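Modulator protein RSBR (Bacillus subtilis, PDB 2BNL) acts in the stressosome as a positive regulator of sigma-B under salt and heat stress, stimulating RsbT kinase toward RsbS in vitro, represented here by its N-terminal globin-like domain. Local coordinates at residues I50-L55 against S65-L70. Residues are numbered along the deposited sequence; the frame is centred on the assembly and turned at random.
Sequences IDILLL and SQISEL
I52, near the C-terminal end of helix 39-54, reaches across to three residues of helix 64-76: Q66, I67 and L70. Its CD1 meets L70 CD2 at 3.6 Å, methyl against methyl, and also lies against the backbone carbonyl oxygen of Q66. The other branch turns to I67, whose side chain runs at about a right angle to that of I52, with CG2 of I52 3.8 Å from CG1 of I67. Setting CG1 of I52 anti to its carbonyl carbon (chi1 -66°) leaves CG2 anti to the backbone N, and the isoleucine forks over the facing helix. Partway along the longer branch, CG1 of I52 passes CB of Q66 at 3.7 Å, the two side chains running in opposite directions. I52, I67 and L70 are buried and their side chains meet through carbon atoms, with I123 and I127 of helix 109-135 and A63 completing the surroundings.

Toward solvent the contact thins to one pair, in which the exposed L55 meets the Q66 side chain crosswise: its CD1 sits 3.6 Å from CD of Q66 and almost as near OE1 and NE2, a methyl laid over the amide face. The bend of Q66 at chi2 (83°) presents that face to CD1. No hydrogen bond links the two segments. With I52 cut back to an alanine, a gap is likely to open between I67, L70 and I123, leaving L55 on Q66 as the main remaining link. The segment axes approach to 9.8 Å at 160°, an antiparallel pairing of consecutive helices within the all-helical globin fold of this nonheme domain.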
ATOM      1  N   ILE A  50     -10.650  -5.790 -11.315  1.00 31.45           N
ATOM      2  CA  ILE A  50     -11.935  -6.200 -10.779  1.00 33.97           C
ATOM      3  C   ILE A  50     -12.088  -7.773 -10.759  1.00 30.96           C
ATOM      4  O   ILE A  50     -12.666  -8.313  -9.823  1.00 31.06           O
ATOM      5  CB  ILE A  50     -13.164  -5.562 -11.533  1.00 34.46           C
ATOM      6  CG1 ILE A  50     -13.166  -4.049 -11.414  1.00 42.85           C
ATOM      7  CG2 ILE A  50     -14.571  -5.839 -10.843  1.00 41.64           C
ATOM      8  CD1 ILE A  50     -14.031  -3.170 -12.544  1.00 45.56           C
ATOM      9  N   ASP A  51     -11.652  -8.428 -11.815  1.00 30.84           N
ATOM     10  CA  ASP A  51     -11.726  -9.885 -11.945  1.00 33.62           C
ATOM     11  C   ASP A  51     -10.911 -10.554 -10.816  1.00 32.64           C
ATOM     12  O   ASP A  51     -11.369 -11.519 -10.270  1.00 32.65           O
ATOM     13  CB  ASP A  51     -11.158 -10.377 -13.258  1.00 31.94           C
ATOM     14  CG  ASP A  51     -12.112 -10.207 -14.435  1.00 37.13           C
ATOM     15  OD1 ASP A  51     -13.226  -9.697 -14.269  1.00 36.90           O
ATOM     16  OD2 ASP A  51     -11.685 -10.617 -15.521  1.00 40.60           O
ATOM     17  N   ILE A  52      -9.768  -9.980 -10.473  1.00 31.81           N
ATOM     18  CA  ILE A  52      -9.003 -10.349  -9.247  1.00 30.26           C
ATOM     19  C   ILE A  52      -9.796 -10.213  -7.956  1.00 29.60           C
ATOM     20  O   ILE A  52      -9.859 -11.162  -7.153  1.00 28.61           O
ATOM     21  CB  ILE A  52      -7.646  -9.639  -9.141  1.00 30.63           C
ATOM     22  CG1 ILE A  52      -6.698 -10.116 -10.261  1.00 31.14           C
ATOM     23  CG2 ILE A  52      -7.060  -9.775  -7.751  1.00 27.66           C
ATOM     24  CD1 ILE A  52      -5.636  -9.088 -10.691  1.00 30.31           C
ATOM     25  N   LEU A  53     -10.480  -9.102  -7.817  1.00 29.44           N
ATOM     26  CA  LEU A  53     -11.247  -8.842  -6.639  1.00 29.09           C
ATOM     27  C   LEU A  53     -12.336  -9.875  -6.509  1.00 29.24           C
ATOM     28  O   LEU A  53     -12.552 -10.399  -5.412  1.00 29.45           O
ATOM     29  CB  LEU A  53     -11.815  -7.412  -6.669  1.00 30.53           C
ATOM     30  CG  LEU A  53     -10.862  -6.257  -6.758  1.00 28.01           C
ATOM     31  CD1 LEU A  53     -11.678  -4.938  -6.790  1.00 30.71           C
ATOM     32  CD2 LEU A  53      -9.800  -6.198  -5.776  1.00 28.54           C
ATOM     33  N   LEU A  54     -13.018 -10.181  -7.617  1.00 30.23           N
ATOM     34  CA  LEU A  54     -14.186 -11.090  -7.596  1.00 30.26           C
ATOM     35  C   LEU A  54     -13.791 -12.576  -7.233  1.00 28.87           C
ATOM     36  O   LEU A  54     -14.628 -13.336  -6.839  1.00 29.77           O
ATOM     37  CB  LEU A  54     -14.953 -10.952  -8.930  1.00 30.09           C
ATOM     38  CG  LEU A  54     -15.718  -9.614  -9.004  1.00 32.56           C
ATOM     39  CD1 LEU A  54     -16.366  -9.521 -10.359  1.00 33.90           C
ATOM     40  CD2 LEU A  54     -16.803  -9.410  -7.860  1.00 31.28           C
ATOM     41  N   LEU A  55     -12.517 -12.930  -7.412  1.00 29.05           N
ATOM     42  CA  LEU A  55     -11.931 -14.212  -7.022  1.00 29.53           C
ATOM     43  C   LEU A  55     -11.415 -14.217  -5.610  1.00 28.19           C
ATOM     44  O   LEU A  55     -11.045 -15.232  -5.139  1.00 26.58           O
ATOM     45  CB  LEU A  55     -10.756 -14.532  -7.965  1.00 30.76           C
ATOM     46  CG  LEU A  55     -11.114 -14.819  -9.415  1.00 34.75           C
ATOM     47  CD1 LEU A  55      -9.817 -14.786 -10.284  1.00 32.22           C
ATOM     48  CD2 LEU A  55     -11.822 -16.188  -9.517  1.00 35.57           C
ATOM     49  N   SER A  65      -2.603 -16.534 -10.363  1.00 32.97           N
ATOM     50  CA  SER A  65      -2.257 -16.442 -11.737  1.00 35.43           C
ATOM     51  C   SER A  65      -2.707 -15.065 -12.374  1.00 35.09           C
ATOM     52  O   SER A  65      -1.920 -14.412 -13.101  1.00 34.10           O
ATOM     53  CB  SER A  65      -2.703 -17.717 -12.494  1.00 37.05           C
ATOM     54  OG  SER A  65      -3.956 -17.497 -13.135  1.00 44.35           O
ATOM     55  N   GLN A  66      -3.912 -14.619 -12.024  1.00 31.70           N
ATOM     56  CA  GLN A  66      -4.451 -13.381 -12.503  1.00 31.42           C
ATOM     57  C   GLN A  66      -3.586 -12.194 -11.993  1.00 31.21           C
ATOM     58  O   GLN A  66      -3.345 -11.199 -12.741  1.00 30.75           O
ATOM     59  CB  GLN A  66      -5.874 -13.257 -12.088  1.00 30.93           C
ATOM     60  CG  GLN A  66      -6.900 -14.231 -12.834  1.00 31.98           C
ATOM     61  CD  GLN A  66      -6.947 -15.627 -12.227  1.00 36.35           C
ATOM     62  OE1 GLN A  66      -6.308 -15.880 -11.203  1.00 31.58           O
ATOM     63  NE2 GLN A  66      -7.763 -16.534 -12.845  1.00 33.06           N
ATOM     64  N   ILE A  67      -3.222 -12.261 -10.692  1.00 28.51           N
ATOM     65  CA  ILE A  67      -2.325 -11.332 -10.053  1.00 31.37           C
ATOM     66  C   ILE A  67      -1.011 -11.219 -10.773  1.00 31.53           C
ATOM     67  O   ILE A  67      -0.485 -10.132 -10.982  1.00 29.69           O
ATOM     68  CB  ILE A  67      -2.175 -11.616  -8.494  1.00 29.78           C
ATOM     69  CG1 ILE A  67      -3.488 -11.207  -7.834  1.00 31.19           C
ATOM     70  CG2 ILE A  67      -1.106 -10.718  -7.907  1.00 32.12           C
ATOM     71  CD1 ILE A  67      -3.625 -11.542  -6.294  1.00 32.99           C
ATOM     72  N   SER A  68      -0.434 -12.356 -11.048  1.00 32.42           N
ATOM     73  CA  SER A  68       0.886 -12.409 -11.623  1.00 34.94           C
ATOM     74  C   SER A  68       0.862 -11.825 -13.046  1.00 33.25           C
ATOM     75  O   SER A  68       1.802 -11.060 -13.442  1.00 34.61           O
ATOM     76  CB  SER A  68       1.348 -13.867 -11.658  1.00 34.91           C
ATOM     77  OG  SER A  68       2.290 -14.055 -12.623  1.00 43.58           O
ATOM     78  N   GLU A  69      -0.148 -12.191 -13.807  1.00 33.19           N
ATOM     79  CA  GLU A  69      -0.367 -11.606 -15.130  1.00 34.59           C
ATOM     80  C   GLU A  69      -0.592 -10.097 -15.132  1.00 33.94           C
ATOM     81  O   GLU A  69      -0.048  -9.378 -16.024  1.00 30.04           O
ATOM     82  CB  GLU A  69      -1.516 -12.259 -15.837  1.00 36.23           C
ATOM     83  CG  GLU A  69      -1.347 -12.057 -17.346  1.00 49.84           C
ATOM     84  CD  GLU A  69      -0.452 -13.126 -18.133  1.00 54.71           C
ATOM     85  OE1 GLU A  69       0.830 -13.289 -17.999  1.00 51.54           O
ATOM     86  OE2 GLU A  69      -1.111 -13.817 -18.989  1.00 70.25           O
ATOM     87  N   LEU A  70      -1.429  -9.612 -14.209  1.00 31.42           N
ATOM     88  CA  LEU A  70      -1.650  -8.176 -14.164  1.00 31.76           C
ATOM     89  C   LEU A  70      -0.331  -7.430 -13.861  1.00 31.56           C
ATOM     90  O   LEU A  70      -0.056  -6.370 -14.475  1.00 29.71           O
ATOM     91  CB  LEU A  70      -2.692  -7.794 -13.137  1.00 32.66           C
ATOM     92  CG  LEU A  70      -2.943  -6.299 -12.847  1.00 37.36           C
ATOM     93  CD1 LEU A  70      -3.287  -5.707 -14.089  1.00 41.75           C
ATOM     94  CD2 LEU A  70      -4.097  -6.119 -11.951  1.00 42.05           C
TER